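PDB 3FG2: putative rubredoxin reductase from Rhodopseudomonas palustris, which probably uses its FAD to pass electrons from NADH to a ferredoxin that serves the cytochrome P450 CYP199A2. Local coordinates for residues A[261-265]-A[302-306]; A[120-124]-A[138-142]; A[350-354]-A[365-370]. Residue numbers count along the deposited sequence, not the author numbering.

Contact 1 of 3, residues A[261-265]-A[302-306]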
loop_
_atom_site.group_PDB
_atom_site.type_symbol
_atom_site.label_atom_id
_atom_site.label_comp_id
_atom_site.label_asym_id
_atom_site.label_seq_id
_atom_site.Cartn_x
_atom_site.Cartn_y
_atom_site.Cartn_z
ATOM N N GLN A 261 12.490 -4.365 16.898
ATOM C CA GLN A 261 12.528 -5.580 16.085
ATOM C C GLN A 261 11.297 -6.463 16.246
ATOM O O GLN A 261 10.918 -7.189 15.328
ATOM C CB GLN A 261 13.764 -6.408 16.425
ATOM C CG GLN A 261 15.075 -5.737 16.092
ATOM C CD GLN A 261 16.281 -6.533 16.569
ATOM O OE1 GLN A 261 17.425 -6.129 16.352
ATOM N NE2 GLN A 261 16.030 -7.666 17.223
ATOM N N GLN A 262 10.673 -6.408 17.413
ATOM C CA GLN A 262 9.505 -7.236 17.657
ATOM C C GLN A 262 8.194 -6.496 17.467
ATOM O O GLN A 262 7.134 -6.980 17.875
ATOM C CB GLN A 262 9.590 -7.847 19.055
ATOM C CG GLN A 262 10.549 -9.032 19.121
ATOM C CD GLN A 262 10.877 -9.447 20.542
ATOM O OE1 GLN A 262 10.005 -9.468 21.416
ATOM N NE2 GLN A 262 12.137 -9.795 20.779
ATOM N N LEU A 263 8.277 -5.328 16.837
ATOM C CA LEU A 263 7.109 -4.502 16.548
ATOM C C LEU A 263 6.418 -3.995 17.810
ATOM O O LEU A 263 5.198 -3.818 17.844
ATOM C CB LEU A 263 6.131 -5.290 15.662
ATOM C CG LEU A 263 6.851 -5.989 14.495
ATOM C CD1 LEU A 263 5.875 -6.798 13.655
ATOM C CD2 LEU A 263 7.548 -4.942 13.650
ATOM N N LEU A 264 7.221 -3.755 18.844
ATOM C CA LEU A 264 6.730 -3.245 20.118
ATOM C C LEU A 264 7.117 -1.785 20.278
ATOM O O LEU A 264 8.238 -1.394 19.942
ATOM C CB LEU A 264 7.332 -4.040 21.282
ATOM C CG LEU A 264 6.704 -5.391 21.623
ATOM C CD1 LEU A 264 7.633 -6.187 22.536
ATOM C CD2 LEU A 264 5.352 -5.160 22.289
ATOM N N THR A 265 6.185 -0.980 20.784
ATOM C CA THR A 265 6.460 0.435 21.018
ATOM C C THR A 265 7.271 0.514 22.305
ATOM O O THR A 265 7.657 -0.512 22.865
ATOM C CB THR A 265 5.177 1.243 21.233
ATOM O OG1 THR A 265 4.532 0.791 22.432
ATOM C CG2 THR A 265 4.231 1.085 20.036
ATOM N N CYS A 302 3.901 -12.051 12.867
ATOM C CA CYS A 302 4.973 -11.871 13.833
ATOM C C CYS A 302 4.463 -11.519 15.231
ATOM O O CYS A 302 4.960 -12.042 16.238
ATOM C CB CYS A 302 5.921 -10.778 13.357
ATOM S SG CYS A 302 7.284 -10.487 14.487
ATOM N N VAL A 303 3.483 -10.616 15.288
ATOM C CA VAL A 303 2.894 -10.198 16.555
ATOM C C VAL A 303 2.059 -11.326 17.153
ATOM O O VAL A 303 2.161 -11.611 18.346
ATOM C CB VAL A 303 2.004 -8.952 16.369
ATOM C CG1 VAL A 303 1.149 -8.714 17.614
ATOM C CG2 VAL A 303 2.880 -7.744 16.108
ATOM N N ALA A 304 1.236 -11.962 16.324
ATOM C CA ALA A 304 0.400 -13.060 16.786
ATOM C C ALA A 304 1.285 -14.148 17.381
ATOM O O ALA A 304 0.950 -14.745 18.404
ATOM C CB ALA A 304 -0.408 -13.621 15.637
ATOM N N ALA A 305 2.421 -14.397 16.738
ATOM C CA ALA A 305 3.347 -15.418 17.203
ATOM C C ALA A 305 3.945 -15.030 18.546
ATOM O O ALA A 305 4.162 -15.881 19.412
ATOM C CB ALA A 305 4.451 -15.625 16.178
ATOM N N ARG A 306 4.204 -13.739 18.719
ATOM C CA ARG A 306 4.785 -13.249 19.964
ATOM C C ARG A 306 3.791 -13.346 21.117
ATOM O O ARG A 306 4.075 -13.950 22.149
ATOM C CB ARG A 306 5.227 -11.794 19.803
ATOM C CG ARG A 306 6.174 -11.304 20.890
ATOM C CD ARG A 306 6.394 -9.809 20.771
ATOM N NE ARG A 306 5.218 -9.088 21.240
ATOM C CZ ARG A 306 4.717 -8.004 20.666
ATOM N NH1 ARG A 306 5.283 -7.498 19.579
ATOM N NH2 ARG A 306 3.644 -7.428 21.188
#
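Just after strand 257-259 the chain turns through a loop at 261-265 and meets the last turn of helix 293-306, where Arg306 N hydrogen-bonds back to Cys302 O at 3.1 Å. Gln261 points the end of its side chain away from the helix, over Glu280 and Val282. Gln262 gives the one hydrogen bond between the two segments, a weak one: its carbonyl O accepts, at a poor angle, from Arg306 NH1 at 2.6 Å, and its OE1 lies 3.7 Å from Arg306 CD. Leu263 follows with phi and psi both positive (64/33), a left-handed helical conformation that turns its side chain toward the helix. There CD1 sits 4.0 Å from Cys302 CB and 4.0 Å from Val303 CG2, so one methyl fills the angle between two neighbouring helical residues; Val303 also touches Val16 of helix 11-22. Leu264 starts out sideways, yet its CD2 comes to 3.0 Å from Arg306 NH2 and lies over one face of the guanidinium, while Gln262 O sits at the edge. That same NH2 is held by Ser271 OG, so the arginine reaches past the loop to strand 270-272. Thr265 is out of reach of 302-306; its OG1 hydrogen-bonds to Ile270 O. This is loop-to-helix packing on the flank of a Rossmann-type FAD-binding domain, with the Leu263 side chain about 11 Å from the cofactor.

Contact 2 of 3, residues A[120-124]-A[138-142]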
loop_
_atom_site.group_PDB
_atom_site.type_symbol
_atom_site.label_atom_id
_atom_site.label_comp_id
_atom_site.label_asym_id
_atom_site.label_seq_id
_atom_site.Cartn_x
_atom_site.Cartn_y
_atom_site.Cartn_z
ATOM N N LEU A 120 -12.958 20.925 -4.171
ATOM C CA LEU A 120 -14.222 20.950 -4.899
ATOM C C LEU A 120 -14.727 19.512 -5.007
ATOM O O LEU A 120 -13.953 18.564 -4.895
ATOM C CB LEU A 120 -14.041 21.559 -6.289
ATOM C CG LEU A 120 -13.823 23.077 -6.301
ATOM C CD1 LEU A 120 -13.526 23.538 -7.717
ATOM C CD2 LEU A 120 -15.059 23.786 -5.750
ATOM N N PRO A 121 -16.029 19.327 -5.242
ATOM C CA PRO A 121 -16.624 17.989 -5.352
ATOM C C PRO A 121 -15.952 17.004 -6.309
ATOM O O PRO A 121 -15.838 15.816 -6.001
ATOM C CB PRO A 121 -18.063 18.288 -5.771
ATOM C CG PRO A 121 -18.315 19.651 -5.190
ATOM C CD PRO A 121 -17.036 20.369 -5.505
ATOM N N ASP A 122 -15.510 17.492 -7.465
ATOM C CA ASP A 122 -14.891 16.628 -8.465
ATOM C C ASP A 122 -13.394 16.365 -8.328
ATOM O O ASP A 122 -12.734 15.987 -9.298
ATOM C CB ASP A 122 -15.206 17.153 -9.873
ATOM C CG ASP A 122 -16.655 16.909 -10.275
ATOM O OD1 ASP A 122 -17.217 17.747 -11.017
ATOM O OD2 ASP A 122 -17.232 15.878 -9.861
ATOM N N VAL A 123 -12.860 16.573 -7.128
ATOM C CA VAL A 123 -11.453 16.296 -6.851
ATOM C C VAL A 123 -11.519 15.121 -5.869
ATOM O O VAL A 123 -11.737 15.301 -4.665
ATOM C CB VAL A 123 -10.744 17.506 -6.210
ATOM C CG1 VAL A 123 -9.324 17.135 -5.838
ATOM C CG2 VAL A 123 -10.726 18.678 -7.188
ATOM N N LEU A 124 -11.336 13.918 -6.404
ATOM C CA LEU A 124 -11.445 12.694 -5.623
ATOM C C LEU A 124 -10.153 11.963 -5.290
ATOM O O LEU A 124 -9.142 12.079 -5.994
ATOM C CB LEU A 124 -12.369 11.726 -6.360
ATOM C CG LEU A 124 -13.691 12.335 -6.833
ATOM C CD1 LEU A 124 -14.444 11.336 -7.709
ATOM C CD2 LEU A 124 -14.517 12.731 -5.618
ATOM N N ARG A 138 -18.806 7.830 -10.859
ATOM C CA ARG A 138 -18.540 9.144 -11.440
ATOM C C ARG A 138 -17.954 9.141 -12.854
ATOM O O ARG A 138 -18.279 10.016 -13.659
ATOM C CB ARG A 138 -17.609 9.937 -10.517
ATOM C CG ARG A 138 -17.401 11.404 -10.905
ATOM C CD ARG A 138 -18.608 12.249 -10.536
ATOM N NE ARG A 138 -18.968 12.096 -9.129
ATOM C CZ ARG A 138 -18.429 12.777 -8.118
ATOM N NH1 ARG A 138 -17.488 13.688 -8.338
ATOM N NH2 ARG A 138 -18.836 12.539 -6.875
ATOM N N MET A 139 -17.099 8.165 -13.156
ATOM C CA MET A 139 -16.456 8.090 -14.467
ATOM C C MET A 139 -17.377 8.090 -15.682
ATOM O O MET A 139 -17.070 8.714 -16.699
ATOM C CB MET A 139 -15.548 6.866 -14.545
ATOM C CG MET A 139 -14.274 6.969 -13.725
ATOM S SD MET A 139 -13.215 5.545 -14.042
ATOM C CE MET A 139 -13.835 4.383 -12.830
ATOM N N PRO A 140 -18.509 7.375 -15.608
ATOM C CA PRO A 140 -19.428 7.347 -16.753
ATOM C C PRO A 140 -20.013 8.716 -17.124
ATOM O O PRO A 140 -20.436 8.930 -18.261
ATOM C CB PRO A 140 -20.495 6.345 -16.312
ATOM C CG PRO A 140 -20.490 6.479 -14.815
ATOM C CD PRO A 140 -19.016 6.538 -14.507
ATOM N N ASP A 141 -20.032 9.638 -16.165
ATOM C CA ASP A 141 -20.560 10.979 -16.404
ATOM C C ASP A 141 -19.436 11.985 -16.627
ATOM O O ASP A 141 -19.671 13.193 -16.632
ATOM C CB ASP A 141 -21.412 11.443 -15.219
ATOM C CG ASP A 141 -22.477 10.438 -14.840
ATOM O OD1 ASP A 141 -22.130 9.421 -14.203
ATOM O OD2 ASP A 141 -23.657 10.662 -15.188
ATOM N N LYS A 142 -18.218 11.486 -16.804
ATOM C CA LYS A 142 -17.071 12.354 -17.023
ATOM C C LYS A 142 -16.329 12.032 -18.318
ATOM O O LYS A 142 -16.240 10.876 -18.733
ATOM C CB LYS A 142 -16.122 12.277 -15.826
ATOM C CG LYS A 142 -16.646 13.004 -14.591
ATOM C CD LYS A 142 -16.907 14.474 -14.910
ATOM C CE LYS A 142 -17.351 15.252 -13.689
ATOM N NZ LYS A 142 -18.611 14.702 -13.127
#
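Arg138 stands at the end of helix 129-138 and does most of the reaching. Its chi1 is t, but chi2 and chi3 are both p, so the chain folds round to bring NH1 within 2.7 Å of Asp122 OD2. This is a salt bridge whose hydrogen bond is weak, because the N-H...acceptor angle is only 115°. Leu124 CD1 lies over one face of the guanidinium, 3.9 Å from Arg138 NH1, and Pro121 O lies near its plane, 3.6 Å from the same NH1. Met139 turns from this contact into the protein, against Phe157 and Ala161 of helix 152-163. With Pro140 it forms a short 3-10 segment, and two backbone hydrogen bonds wind the chain tightly here: Asp141 N to Arg138 O at 3.1 Å and Lys142 N to Met139 O at 3.0 Å. The turn brings Lys142 round so that its CA-to-CB bond points toward 120-124. Its CE lies 3.7 Å from Asp122 OD1, and its NZ makes a long salt bridge to Asp122 OD2, also 3.7 Å. Asp122 itself sits in a type I beta turn from Leu120 to Val123, closed by Val123 N to Leu120 O at 3.2 Å, just ahead of strand 123-124, an edge strand of a parallel sheet, probably that of the Rossmann-type NAD-binding domain. Both basic side chains also rest on Leu232 of the adjoining strand. One carboxylate thus serves two cations in a network at the surface, where poor angle and long reach imply an attraction more electrostatic than directional, backed by the apolar cover of Leu124.

Contact 3 of 3, residues A[350-354]-A[365-370]; sequences RSFSA and IESVNR
Phe352 lays one face of its ring over Val368 CB, with CZ 3.9 Å from Val368 CG2; its chi1 is p (71°) and that of Val368 t. The two residues face each other in a beta hairpin, strands 351-358 and 361-368, at the heart of the antiparallel sheet of the reductase C-terminal domain. Build the short strands 351-354 and 365-368 antiparallel, axes approaching to 4.6 Å, N-to-C directions at 167°. Phe352 and Val368 form a hydrogen-bonded pair, Phe352 N to Val368 O 3.2 Å and Val368 N to Phe352 O 2.8 Å. Ser353 and Ser367 are the non-hydrogen-bonded pair, CA atoms 4.1 Å apart. Ala354 and Glu366 are hydrogen-bonded again, Ala354 N to Glu366 O 2.8 Å and Glu366 N to Ala354 O 3.1 Å. Phe352, Ala354, Glu366 and Val368 share one face, where Phe352, Glu366 and Val368 touch helix 184-196 and its Tyr189 meets the Phe352 ring edge-to-face; Glu366 OE1 hydrogen-bonds to Thr183. Ser353 and Ser367 occupy the other face.

At the open end Arg350 takes positive phi and psi (62/32) and with Ser351 forms a G1 bulge opposite Ser346. Asn369, also with both angles positive (46/48), sends ND2 to Arg350 O at 3.0 Å, while its OD1 hydrogen-bonds to Lys328 N. Ser351 OG donates to Asn369 O at 2.9 Å. Arg370, the N-cap residue of helix 371-380, runs back across the Ser353 face to a salt bridge with Asp373, which also hydrogen-bonds to Ser353 OG. On the way, Arg370 CD passes 3.4 Å from Ser353 OG and 3.5 Å from Phe352 CA.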
loop_
_atom_site.group_PDB
_atom_site.type_symbol
_atom_site.label_atom_id
_atom_site.label_comp_id
_atom_site.label_asym_id
_atom_site.label_seq_id
_atom_site.Cartn_x
_atom_site.Cartn_y
_atom_site.Cartn_z
ATOM N N ARG A 350 7.337 -7.696 -24.106
ATOM C CA ARG A 350 6.487 -7.397 -22.953
ATOM C C ARG A 350 6.574 -8.435 -21.839
ATOM O O ARG A 350 5.594 -8.703 -21.146
ATOM C CB ARG A 350 5.028 -7.255 -23.379
ATOM C CG ARG A 350 4.753 -6.105 -24.320
ATOM C CD ARG A 350 3.261 -5.869 -24.399
ATOM N NE ARG A 350 2.850 -5.369 -25.706
ATOM C CZ ARG A 350 2.957 -6.058 -26.841
ATOM N NH1 ARG A 350 3.465 -7.285 -26.839
ATOM N NH2 ARG A 350 2.542 -5.521 -27.983
ATOM N N SER A 351 7.747 -9.032 -21.689
ATOM C CA SER A 351 7.984 -10.002 -20.634
ATOM C C SER A 351 9.468 -9.949 -20.345
ATOM O O SER A 351 10.287 -10.415 -21.141
ATOM C CB SER A 351 7.597 -11.413 -21.058
ATOM O OG SER A 351 7.858 -12.318 -20.001
ATOM N N PHE A 352 9.816 -9.366 -19.206
ATOM C CA PHE A 352 11.212 -9.231 -18.841
ATOM C C PHE A 352 11.298 -8.857 -17.373
ATOM O O PHE A 352 10.282 -8.579 -16.726
ATOM C CB PHE A 352 11.852 -8.123 -19.678
ATOM C CG PHE A 352 11.380 -6.747 -19.304
ATOM C CD1 PHE A 352 12.015 -6.030 -18.294
ATOM C CD2 PHE A 352 10.259 -6.194 -19.911
ATOM C CE1 PHE A 352 11.540 -4.791 -17.894
ATOM C CE2 PHE A 352 9.771 -4.950 -19.519
ATOM C CZ PHE A 352 10.411 -4.247 -18.508
ATOM N N SER A 353 12.519 -8.830 -16.861
ATOM C CA SER A 353 12.753 -8.470 -15.475
ATOM C C SER A 353 13.985 -7.577 -15.373
ATOM O O SER A 353 14.911 -7.661 -16.189
ATOM C CB SER A 353 12.957 -9.728 -14.618
ATOM O OG SER A 353 11.796 -10.543 -14.604
ATOM N N ALA A 354 13.983 -6.704 -14.379
ATOM C CA ALA A 354 15.119 -5.839 -14.154
ATOM C C ALA A 354 15.783 -6.360 -12.885
ATOM O O ALA A 354 15.220 -6.257 -11.788
ATOM C CB ALA A 354 14.664 -4.403 -13.966
ATOM N N ILE A 365 14.320 -7.745 -7.629
ATOM C CA ILE A 365 13.917 -8.087 -8.986
ATOM C C ILE A 365 12.549 -7.500 -9.273
ATOM O O ILE A 365 11.595 -7.742 -8.533
ATOM C CB ILE A 365 13.793 -9.596 -9.213
ATOM C CG1 ILE A 365 15.096 -10.308 -8.865
ATOM C CG2 ILE A 365 13.448 -9.858 -10.670
ATOM C CD1 ILE A 365 15.030 -11.821 -9.106
ATOM N N GLU A 366 12.467 -6.736 -10.356
ATOM C CA GLU A 366 11.229 -6.104 -10.793
ATOM C C GLU A 366 10.848 -6.831 -12.079
ATOM O O GLU A 366 11.489 -6.650 -13.113
ATOM C CB GLU A 366 11.480 -4.625 -11.074
ATOM C CG GLU A 366 12.159 -3.878 -9.930
ATOM C CD GLU A 366 12.755 -2.556 -10.393
ATOM O OE1 GLU A 366 13.596 -2.578 -11.323
ATOM O OE2 GLU A 366 12.383 -1.499 -9.834
ATOM N N SER A 367 9.809 -7.654 -12.005
ATOM C CA SER A 367 9.372 -8.450 -13.145
ATOM C C SER A 367 8.065 -8.017 -13.791
ATOM O O SER A 367 7.057 -7.881 -13.114
ATOM C CB SER A 367 9.239 -9.913 -12.719
ATOM O OG SER A 367 10.414 -10.367 -12.073
ATOM N N VAL A 368 8.089 -7.818 -15.104
ATOM C CA VAL A 368 6.892 -7.436 -15.844
ATOM C C VAL A 368 6.397 -8.662 -16.600
ATOM O O VAL A 368 7.095 -9.184 -17.470
ATOM C CB VAL A 368 7.178 -6.314 -16.862
ATOM C CG1 VAL A 368 5.984 -6.140 -17.793
ATOM C CG2 VAL A 368 7.459 -5.019 -16.138
ATOM N N ASN A 369 5.192 -9.115 -16.265
ATOM C CA ASN A 369 4.599 -10.297 -16.894
ATOM C C ASN A 369 5.613 -11.443 -16.984
ATOM O O ASN A 369 5.776 -12.060 -18.038
ATOM C CB ASN A 369 4.095 -9.964 -18.300
ATOM C CG ASN A 369 3.177 -8.758 -18.327
ATOM O OD1 ASN A 369 2.215 -8.662 -17.547
ATOM N ND2 ASN A 369 3.458 -7.832 -19.244
ATOM N N ARG A 370 6.291 -11.721 -15.878
ATOM C CA ARG A 370 7.300 -12.775 -15.851
ATOM C C ARG A 370 7.348 -13.385 -14.454
ATOM O O ARG A 370 8.308 -13.182 -13.713
ATOM C CB ARG A 370 8.661 -12.182 -16.208
ATOM C CG ARG A 370 9.602 -13.123 -16.932
ATOM C CD ARG A 370 10.865 -12.383 -17.328
ATOM N NE ARG A 370 11.416 -12.881 -18.584
ATOM C CZ ARG A 370 12.205 -13.943 -18.695
ATOM N NH1 ARG A 370 12.554 -14.640 -17.619
ATOM N NH2 ARG A 370 12.645 -14.306 -19.889
#

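How the contacts relate
From the N terminus, contact 2 comes first: it closes the short excursion through helix 129-138 and joins the two ends of that connection at the edge of the second parallel sheet. Contact 1 follows, closing a longer loop from 261-265 to 302-306, and ties the loop ahead of strand 270-272 to helix 293-306 beside the FAD-binding sheet. Contact 3 comes last and closes the hairpin 351-368 in the C-terminal domain, away from its turn. The three stand in series, neither nested nor crossed. Contacts 1 and 2 lie on opposite sides of the chain's centre, their centres 42 Å apart; contact 3 is 34 Å from each, centre to centre.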